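Local coordinates for alginate biosynthesis protein AlgX (Pseudomonas aeruginosa, PDB 4KNC) that takes part in O-acetylation of the exopolysaccharide alginate and protects the polymer from degradation as it traverses the periplasm, at residues L46-D52 with T88-V92; L53-F57 with L109-Y114; R76-E80 with F286-K292. All blocks are in the same frame, centred on the assembly; numbering follows the deposited sequence.

Interaction 1 (L46-D52 with T88-V92); sequences LFRTTYD and TRGLV
Asp52 OD2 is held between two donors that reach it from opposite faces of its carboxylate: the backbone N of Arg48, in an almost straight bond of 2.8 Å to OD2, and Arg89 NH1, 2.9 Å from OD2. Together Arg48, Asp52 and Arg89 make a buried salt-bridge network in the SGNH hydrolase-like domain, tying the turn after strand 46-48 to the start of helix 89-93. Arg48 takes the carboxylate side-on, NE and NH2 both meeting OD1. Water 1 also donates to Asp52 OD1 and accepts from the backbone N of Arg89. One aspartate is thus shared by two arginines, which probably favours its charged form.

Arginine suits position 89 because its guanidinium serves several partners. The chain bends at CG-CD (chi3 74°), and NH1 then bonds Leu46 O at 2.9 Å as well as Asp52. The guanidinium lies over one face of the Phe47 ring, NH1 nearest and toward the rim, a cation-pi contact with CZ 4.9 Å from the ring centroid. NH2 continues to Phe145 O, and the side chain comes within about 6 Å of that of Asp148, an inferred active-site residue, so the network is probably part of the surroundings of the catalytic site.

Thr88 is the N-cap of the helix, its OG1 accepting from Leu91 N at 3.3 Å. Gly90, with no side chain, lets Asp52 O come to 3.2 Å from its CA, a CA-H...O contact. That carbonyl accepts a weak bond from Gly90 N and also a hydrogen bond from water 2, which in turn accepts from Thr88 OG1 at 2.6 Å.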
loop_
_atom_site.group_PDB
_atom_site.type_symbol
_atom_site.label_atom_id
_atom_site.label_comp_id
_atom_site.label_asym_id
_atom_site.label_seq_id
_atom_site.Cartn_x
_atom_site.Cartn_y
_atom_site.Cartn_z
ATOM N N LEU A 46 23.957 0.658 -8.316
ATOM C CA LEU A 46 24.080 1.168 -6.960
ATOM C C LEU A 46 23.141 0.359 -6.057
ATOM O O LEU A 46 22.084 -0.095 -6.503
ATOM C CB LEU A 46 23.689 2.652 -6.895
ATOM C CG LEU A 46 24.459 3.697 -7.707
ATOM C CD1 LEU A 46 23.982 5.111 -7.321
ATOM C CD2 LEU A 46 25.976 3.573 -7.521
ATOM N N PHE A 47 23.523 0.170 -4.798
ATOM C CA PHE A 47 22.612 -0.441 -3.839
ATOM C C PHE A 47 22.531 0.435 -2.603
ATOM O O PHE A 47 23.489 1.120 -2.267
ATOM C CB PHE A 47 23.104 -1.825 -3.430
ATOM C CG PHE A 47 22.961 -2.869 -4.503
ATOM C CD1 PHE A 47 23.831 -2.898 -5.583
ATOM C CD2 PHE A 47 21.953 -3.837 -4.424
ATOM C CE1 PHE A 47 23.704 -3.880 -6.568
ATOM C CE2 PHE A 47 21.823 -4.813 -5.401
ATOM C CZ PHE A 47 22.701 -4.830 -6.477
ATOM N N ARG A 48 21.385 0.410 -1.931
ATOM C CA ARG A 48 21.234 1.039 -0.627
ATOM C C ARG A 48 21.461 -0.013 0.445
ATOM O O ARG A 48 20.861 -1.066 0.394
ATOM C CB ARG A 48 19.826 1.607 -0.484
ATOM C CG ARG A 48 19.427 2.526 -1.633
ATOM C CD ARG A 48 17.948 2.808 -1.559
ATOM N NE ARG A 48 17.166 1.628 -1.916
ATOM C CZ ARG A 48 15.837 1.583 -1.910
ATOM N NH1 ARG A 48 15.141 2.645 -1.541
ATOM N NH2 ARG A 48 15.201 0.473 -2.271
ATOM N N THR A 49 22.310 0.276 1.424
ATOM C CA THR A 49 22.655 -0.717 2.433
ATOM C C THR A 49 21.462 -1.081 3.324
ATOM O O THR A 49 21.235 -2.256 3.618
ATOM C CB THR A 49 23.808 -0.211 3.316
ATOM O OG1 THR A 49 23.480 1.092 3.808
ATOM C CG2 THR A 49 25.105 -0.111 2.510
ATOM N N THR A 50 20.691 -0.080 3.743
ATOM C CA THR A 50 19.626 -0.317 4.715
ATOM C C THR A 50 18.343 -0.814 4.051
ATOM O O THR A 50 17.557 -1.506 4.670
ATOM C CB THR A 50 19.304 0.935 5.565
ATOM O OG1 THR A 50 18.643 1.914 4.758
ATOM C CG2 THR A 50 20.585 1.549 6.153
ATOM N N TYR A 51 18.126 -0.453 2.793
ATOM C CA TYR A 51 16.923 -0.893 2.102
ATOM C C TYR A 51 17.164 -2.174 1.322
ATOM O O TYR A 51 16.337 -3.075 1.351
ATOM C CB TYR A 51 16.419 0.180 1.136
ATOM C CG TYR A 51 15.846 1.401 1.804
ATOM C CD1 TYR A 51 16.679 2.396 2.325
ATOM C CD2 TYR A 51 14.471 1.563 1.924
ATOM C CE1 TYR A 51 16.146 3.524 2.932
ATOM C CE2 TYR A 51 13.928 2.673 2.536
ATOM C CZ TYR A 51 14.765 3.657 3.036
ATOM O OH TYR A 51 14.212 4.769 3.636
ATOM N N ASP A 52 18.282 -2.239 0.602
ATOM C CA ASP A 52 18.493 -3.307 -0.376
ATOM C C ASP A 52 19.261 -4.469 0.201
ATOM O O ASP A 52 19.075 -5.615 -0.222
ATOM C CB ASP A 52 19.248 -2.796 -1.604
ATOM C CG ASP A 52 18.525 -1.673 -2.305
ATOM O OD1 ASP A 52 17.281 -1.547 -2.166
ATOM O OD2 ASP A 52 19.214 -0.929 -3.017
ATOM N N THR A 88 13.764 -7.738 -1.957
ATOM C CA THR A 88 14.759 -6.667 -2.045
ATOM C C THR A 88 15.634 -6.779 -3.292
ATOM O O THR A 88 15.728 -7.837 -3.924
ATOM C CB THR A 88 15.622 -6.576 -0.770
ATOM O OG1 THR A 88 16.235 -7.847 -0.502
ATOM C CG2 THR A 88 14.754 -6.166 0.436
ATOM N N ARG A 89 16.252 -5.669 -3.660
ATOM C CA ARG A 89 17.176 -5.644 -4.777
ATOM C C ARG A 89 18.371 -6.519 -4.441
ATOM O O ARG A 89 18.974 -7.121 -5.317
ATOM C CB ARG A 89 17.612 -4.197 -5.078
ATOM C CG ARG A 89 16.428 -3.286 -5.425
ATOM C CD ARG A 89 16.829 -1.810 -5.591
ATOM N NE ARG A 89 17.544 -1.546 -6.844
ATOM C CZ ARG A 89 18.867 -1.431 -6.945
ATOM N NH1 ARG A 89 19.636 -1.566 -5.864
ATOM N NH2 ARG A 89 19.420 -1.174 -8.127
ATOM N N GLY A 90 18.712 -6.590 -3.160
ATOM C CA GLY A 90 19.827 -7.416 -2.736
ATOM C C GLY A 90 19.523 -8.904 -2.911
ATOM O O GLY A 90 20.377 -9.659 -3.389
ATOM N N LEU A 91 18.310 -9.328 -2.542
ATOM C CA LEU A 91 17.943 -10.738 -2.678
ATOM C C LEU A 91 17.873 -11.152 -4.133
ATOM O O LEU A 91 18.262 -12.260 -4.483
ATOM C CB LEU A 91 16.611 -11.048 -1.991
ATOM C CG LEU A 91 16.665 -11.075 -0.464
ATOM C CD1 LEU A 91 15.258 -10.955 0.110
ATOM C CD2 LEU A 91 17.352 -12.340 0.043
ATOM N N VAL A 92 17.383 -10.276 -4.998
ATOM C CA VAL A 92 17.198 -10.701 -6.384
ATOM C C VAL A 92 18.462 -10.497 -7.214
ATOM O O VAL A 92 18.903 -11.387 -7.960
ATOM C CB VAL A 92 16.015 -9.981 -7.049
ATOM C CG1 VAL A 92 15.931 -10.357 -8.510
ATOM C CG2 VAL A 92 14.704 -10.332 -6.344
HETATM O O HOH W 1 15.221 -3.405 -1.936
HETATM O O HOH W 2 18.163 -7.806 1.263
#

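Interaction 2 (L53-F57 with L109-Y114); sequences LRTDF and LAKKNY
The Phe57 ring carries Tyr114 CB over one face, a CH-pi contact 4.2 Å from CB to the ring centroid, while Asn113 CB lies at its edge, near the ring plane. Beyond CB, the Tyr114 ring directs its own edge at the face of Phe57 in a T-shaped pair, with centroids 5.7 Å apart and planes at 90°. Tyr114 CG lies opposite the backbone N (chi1 -179°), which carries the ring away from the helix and lets its OH bond Tyr85 O. Phe57 CE2 also rests 3.4 Å from Ala110 O, one helical turn before Tyr114.

These contacts seat the irregular loop between strand 46-48 and helix 61-76 on helix 107-123 of the SGNH hydrolase-like domain, with Leu91 of helix 89-93 packing against Phe57, Ala110 and Tyr114. Alanine suits the close approach of the backbones: Ala110 CA is 3.9 Å from Thr55 CA, and Ala110 CB touches Arg54 O. Thr55 packs CB and OG1 against Leu109 CD2 and places CG2 against Ala110 CB. Asparagine supplies the polar tie, Asn113 ND2 donating to Thr55 O at 2.8 Å in a nearly straight bond (165°), with the acceptor in the plane of the amide.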
loop_
_atom_site.group_PDB
_atom_site.type_symbol
_atom_site.label_atom_id
_atom_site.label_comp_id
_atom_site.label_asym_id
_atom_site.label_seq_id
_atom_site.Cartn_x
_atom_site.Cartn_y
_atom_site.Cartn_z
ATOM N N LEU A 53 20.132 -4.169 1.156
ATOM C CA LEU A 53 21.034 -5.183 1.700
ATOM C C LEU A 53 20.653 -5.543 3.120
ATOM O O LEU A 53 21.476 -6.046 3.892
ATOM C CB LEU A 53 22.484 -4.695 1.657
ATOM C CG LEU A 53 23.018 -4.373 0.259
ATOM C CD1 LEU A 53 24.471 -3.916 0.309
ATOM C CD2 LEU A 53 22.862 -5.590 -0.652
ATOM N N ARG A 54 19.397 -5.286 3.466
ATOM C CA ARG A 54 18.936 -5.553 4.817
ATOM C C ARG A 54 18.776 -7.051 5.010
ATOM O O ARG A 54 18.603 -7.793 4.033
ATOM C CB ARG A 54 17.611 -4.844 5.079
ATOM C CG ARG A 54 16.412 -5.432 4.330
ATOM C CD ARG A 54 15.139 -5.102 5.087
ATOM N NE ARG A 54 14.631 -3.776 4.784
ATOM C CZ ARG A 54 14.046 -2.963 5.659
ATOM N NH1 ARG A 54 13.890 -3.313 6.931
ATOM N NH2 ARG A 54 13.618 -1.785 5.244
ATOM N N THR A 55 18.843 -7.485 6.269
ATOM C CA THR A 55 18.582 -8.880 6.634
ATOM C C THR A 55 17.370 -9.016 7.532
ATOM O O THR A 55 16.974 -10.123 7.872
ATOM C CB THR A 55 19.768 -9.514 7.385
ATOM O OG1 THR A 55 20.065 -8.727 8.547
ATOM C CG2 THR A 55 21.006 -9.585 6.487
ATOM N N ASP A 56 16.774 -7.897 7.929
ATOM C CA ASP A 56 15.628 -7.933 8.843
ATOM C C ASP A 56 14.322 -7.749 8.079
ATOM O O ASP A 56 14.217 -6.846 7.266
ATOM C CB ASP A 56 15.772 -6.839 9.903
ATOM C CG ASP A 56 15.782 -5.447 9.296
ATOM O OD1 ASP A 56 16.757 -5.113 8.586
ATOM O OD2 ASP A 56 14.803 -4.699 9.507
ATOM N N PHE A 57 13.327 -8.604 8.336
ATOM C CA PHE A 57 12.045 -8.532 7.631
ATOM C C PHE A 57 10.882 -8.768 8.597
ATOM O O PHE A 57 11.079 -9.305 9.676
ATOM C CB PHE A 57 11.998 -9.558 6.487
ATOM C CG PHE A 57 12.987 -9.279 5.395
ATOM C CD1 PHE A 57 12.704 -8.350 4.416
ATOM C CD2 PHE A 57 14.209 -9.933 5.360
ATOM C CE1 PHE A 57 13.625 -8.062 3.409
ATOM C CE2 PHE A 57 15.133 -9.660 4.357
ATOM C CZ PHE A 57 14.837 -8.723 3.375
ATOM N N LEU A 109 21.098 -15.159 5.368
ATOM C CA LEU A 109 20.337 -14.689 6.519
ATOM C C LEU A 109 19.124 -13.880 6.075
ATOM O O LEU A 109 18.021 -14.043 6.615
ATOM C CB LEU A 109 21.211 -13.839 7.428
ATOM C CG LEU A 109 20.494 -13.334 8.670
ATOM C CD1 LEU A 109 19.997 -14.539 9.458
ATOM C CD2 LEU A 109 21.414 -12.458 9.495
ATOM N N ALA A 110 19.340 -13.003 5.093
ATOM C CA ALA A 110 18.264 -12.199 4.528
ATOM C C ALA A 110 17.174 -13.089 3.936
ATOM O O ALA A 110 15.992 -12.895 4.203
ATOM C CB ALA A 110 18.812 -11.232 3.454
ATOM N N LYS A 111 17.580 -14.068 3.136
ATOM C CA LYS A 111 16.635 -14.971 2.473
ATOM C C LYS A 111 15.821 -15.785 3.478
ATOM O O LYS A 111 14.610 -15.955 3.334
ATOM C CB LYS A 111 17.386 -15.905 1.520
ATOM C CG LYS A 111 16.524 -17.049 0.965
ATOM C CD LYS A 111 17.332 -17.950 0.057
ATOM C CE LYS A 111 16.497 -19.152 -0.392
ATOM N NZ LYS A 111 17.232 -19.965 -1.399
ATOM N N LYS A 112 16.509 -16.279 4.498
ATOM C CA LYS A 112 15.888 -17.040 5.571
ATOM C C LYS A 112 14.833 -16.179 6.284
ATOM O O LYS A 112 13.693 -16.594 6.489
ATOM C CB LYS A 112 16.987 -17.462 6.560
ATOM C CG LYS A 112 16.556 -18.430 7.622
ATOM C CD LYS A 112 17.508 -18.424 8.809
ATOM C CE LYS A 112 18.896 -18.890 8.431
ATOM N NZ LYS A 112 19.877 -18.544 9.504
ATOM N N ASN A 113 15.218 -14.961 6.653
ATOM C CA ASN A 113 14.282 -14.075 7.344
ATOM C C ASN A 113 13.076 -13.668 6.487
ATOM O O ASN A 113 11.931 -13.643 6.957
ATOM C CB ASN A 113 15.026 -12.869 7.913
ATOM C CG ASN A 113 15.868 -13.245 9.110
ATOM O OD1 ASN A 113 15.587 -14.241 9.780
ATOM N ND2 ASN A 113 16.906 -12.471 9.378
ATOM N N TYR A 114 13.342 -13.385 5.215
ATOM C CA TYR A 114 12.284 -13.118 4.252
ATOM C C TYR A 114 11.291 -14.291 4.177
ATOM O O TYR A 114 10.069 -14.103 4.313
ATOM C CB TYR A 114 12.897 -12.829 2.878
ATOM C CG TYR A 114 11.869 -12.516 1.811
ATOM C CD1 TYR A 114 11.310 -13.527 1.039
ATOM C CD2 TYR A 114 11.453 -11.207 1.582
ATOM C CE1 TYR A 114 10.358 -13.250 0.055
ATOM C CE2 TYR A 114 10.502 -10.912 0.599
ATOM C CZ TYR A 114 9.961 -11.941 -0.161
ATOM O OH TYR A 114 9.019 -11.665 -1.123
#

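Interaction 3 (R76-E80 with F286-K292); sequences RKGIE and FHKNPPK
Phe286, near the end of helix 284-288, meets Ile79 obliquely, CZ lying 3.7 Å from Ile79 CD1. The aromatic ring gives the isoleucine a broad apolar partner and also touches Lys77 CE. At His287 the Lys77 chain crosses at about a right angle: NZ comes to the imidazole edge, 3.8 Å from CD2, without bonding it, while His287 NE2 is engaged by Leu316 O. The lysine reaches so far because it runs extended until a bend at chi4 (57°).

Past the helix end, Pro290 offers CB to both Lys77 CE and Ile79 CD1, at 4.0 and 4.2 Å. Pro291 follows with CG against Ile79 CG2, and its carbonyl O lies 3.4 Å from Ile79 CG1. Two successive prolines give this approach a stiff, apolar surface for the branched isoleucine. Lys292 closes the contact through its backbone, its O accepting from Glu80 N at 2.9 Å in a practically straight bond (177°). Gly78 turns its chain with positive phi in a Schellman motif ending helix 61-76 and leads into strand 80-85; segment 286-292 leads into the neighbouring parallel strand 293-298, a pairing as in the alpha/beta core of SGNH hydrolases.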
loop_
_atom_site.group_PDB
_atom_site.type_symbol
_atom_site.label_atom_id
_atom_site.label_comp_id
_atom_site.label_asym_id
_atom_site.label_seq_id
_atom_site.Cartn_x
_atom_site.Cartn_y
_atom_site.Cartn_z
ATOM N N ARG A 76 -14.870 -12.078 5.930
ATOM C CA ARG A 76 -16.288 -12.041 6.296
ATOM C C ARG A 76 -17.115 -11.426 5.182
ATOM O O ARG A 76 -18.279 -11.756 5.015
ATOM C CB ARG A 76 -16.519 -11.212 7.560
ATOM C CG ARG A 76 -16.100 -11.855 8.862
ATOM C CD ARG A 76 -16.834 -11.208 10.045
ATOM N NE ARG A 76 -16.792 -9.743 10.014
ATOM C CZ ARG A 76 -17.795 -8.971 9.594
ATOM N NH1 ARG A 76 -17.671 -7.650 9.598
ATOM N NH2 ARG A 76 -18.921 -9.524 9.162
ATOM N N LYS A 77 -16.512 -10.511 4.431
ATOM C CA LYS A 77 -17.225 -9.802 3.376
ATOM C C LYS A 77 -17.145 -10.568 2.044
ATOM O O LYS A 77 -17.641 -10.101 1.018
ATOM C CB LYS A 77 -16.667 -8.379 3.235
ATOM C CG LYS A 77 -17.544 -7.408 2.449
ATOM C CD LYS A 77 -16.871 -6.043 2.306
ATOM C CE LYS A 77 -17.563 -5.166 1.262
ATOM N NZ LYS A 77 -19.014 -4.961 1.549
ATOM N N GLY A 78 -16.532 -11.753 2.074
ATOM C CA GLY A 78 -16.345 -12.560 0.877
ATOM C C GLY A 78 -15.125 -12.184 0.033
ATOM O O GLY A 78 -15.110 -12.407 -1.182
ATOM N N ILE A 79 -14.100 -11.627 0.676
ATOM C CA ILE A 79 -12.882 -11.207 -0.022
ATOM C C ILE A 79 -11.642 -11.967 0.459
ATOM O O ILE A 79 -11.319 -11.961 1.651
ATOM C CB ILE A 79 -12.642 -9.693 0.145
ATOM C CG1 ILE A 79 -13.923 -8.917 -0.168
ATOM C CG2 ILE A 79 -11.508 -9.216 -0.756
ATOM C CD1 ILE A 79 -13.863 -7.471 0.268
ATOM N N GLU A 80 -10.958 -12.631 -0.473
ATOM C CA GLU A 80 -9.706 -13.317 -0.166
ATOM C C GLU A 80 -8.568 -12.326 -0.369
ATOM O O GLU A 80 -8.583 -11.557 -1.331
ATOM C CB GLU A 80 -9.504 -14.513 -1.104
ATOM C CG GLU A 80 -10.554 -15.601 -1.001
ATOM C CD GLU A 80 -10.309 -16.535 0.169
ATOM O OE1 GLU A 80 -9.161 -16.608 0.661
ATOM O OE2 GLU A 80 -11.265 -17.193 0.605
ATOM N N PHE A 286 -16.403 -0.307 -4.474
ATOM C CA PHE A 286 -15.884 -1.376 -3.621
ATOM C C PHE A 286 -17.004 -2.008 -2.818
ATOM O O PHE A 286 -17.122 -3.230 -2.781
ATOM C CB PHE A 286 -14.781 -0.883 -2.692
ATOM C CG PHE A 286 -14.344 -1.904 -1.674
ATOM C CD1 PHE A 286 -13.576 -2.995 -2.049
ATOM C CD2 PHE A 286 -14.687 -1.763 -0.333
ATOM C CE1 PHE A 286 -13.169 -3.939 -1.105
ATOM C CE2 PHE A 286 -14.280 -2.701 0.614
ATOM C CZ PHE A 286 -13.520 -3.790 0.223
ATOM N N HIS A 287 -17.848 -1.180 -2.207
ATOM C CA HIS A 287 -18.946 -1.721 -1.403
ATOM C C HIS A 287 -20.149 -2.186 -2.214
ATOM O O HIS A 287 -20.888 -3.073 -1.771
ATOM C CB HIS A 287 -19.341 -0.754 -0.286
ATOM C CG HIS A 287 -18.251 -0.558 0.714
ATOM N ND1 HIS A 287 -17.386 0.515 0.671
ATOM C CD2 HIS A 287 -17.834 -1.338 1.740
ATOM C CE1 HIS A 287 -16.507 0.407 1.649
ATOM N NE2 HIS A 287 -16.751 -0.712 2.308
ATOM N N LYS A 288 -20.346 -1.618 -3.401
ATOM C CA LYS A 288 -21.407 -2.116 -4.267
ATOM C C LYS A 288 -21.042 -3.500 -4.805
ATOM O O LYS A 288 -21.782 -4.464 -4.607
ATOM C CB LYS A 288 -21.722 -1.163 -5.421
ATOM C CG LYS A 288 -22.742 -1.771 -6.382
ATOM N N ASN A 289 -19.891 -3.585 -5.468
ATOM C CA ASN A 289 -19.414 -4.839 -6.046
ATOM C C ASN A 289 -18.037 -5.227 -5.512
ATOM O O ASN A 289 -17.029 -5.005 -6.183
ATOM C CB ASN A 289 -19.340 -4.716 -7.569
ATOM C CG ASN A 289 -20.634 -4.199 -8.178
ATOM O OD1 ASN A 289 -21.715 -4.729 -7.914
ATOM N ND2 ASN A 289 -20.529 -3.153 -8.994
ATOM N N PRO A 290 -17.985 -5.803 -4.300
ATOM C CA PRO A 290 -16.677 -6.189 -3.748
ATOM C C PRO A 290 -15.993 -7.278 -4.569
ATOM O O PRO A 290 -16.656 -8.186 -5.071
ATOM C CB PRO A 290 -17.019 -6.707 -2.341
ATOM C CG PRO A 290 -18.488 -7.041 -2.383
ATOM C CD PRO A 290 -19.093 -6.070 -3.365
ATOM N N PRO A 291 -14.666 -7.194 -4.699
ATOM C CA PRO A 291 -13.945 -8.218 -5.455
ATOM C C PRO A 291 -13.953 -9.527 -4.694
ATOM O O PRO A 291 -14.075 -9.503 -3.473
ATOM C CB PRO A 291 -12.520 -7.675 -5.484
ATOM C CG PRO A 291 -12.401 -6.922 -4.168
ATOM C CD PRO A 291 -13.758 -6.271 -3.993
ATOM N N LYS A 292 -13.827 -10.646 -5.404
ATOM C CA LYS A 292 -13.626 -11.947 -4.777
ATOM C C LYS A 292 -12.196 -12.024 -4.253
ATOM O O LYS A 292 -11.915 -12.671 -3.246
ATOM C CB LYS A 292 -13.834 -13.056 -5.812
ATOM C CG LYS A 292 -15.195 -13.036 -6.479
ATOM C CD LYS A 292 -16.263 -13.574 -5.541
ATOM C CE LYS A 292 -17.641 -13.550 -6.184
ATOM N NZ LYS A 292 -18.156 -12.155 -6.325
#

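Overall arrangement
All three contacts lie within the SGNH hydrolase-like domain, and their segments alternate along the chain: 46-52, 53-57, 76-80, 88-92, 109-114, then 286-292. Interactions 1 and 2 are neighbours, with centres 11 Å apart. They share a continuous run from strand 46-48 into the following loop, and Leu91 packs on Ala110, joining helices 89-93 and 107-123. Interaction 3 lies across the chain's centre from interaction 1, about 36 Å away between centres, where the parallel strands 80-85 and 293-298 begin. Strand 80-85 leads from interaction 3 toward Thr88, so this strand runs from interaction 3 at one end of the sheet toward the neighbourhood of the inferred catalytic residues at the other.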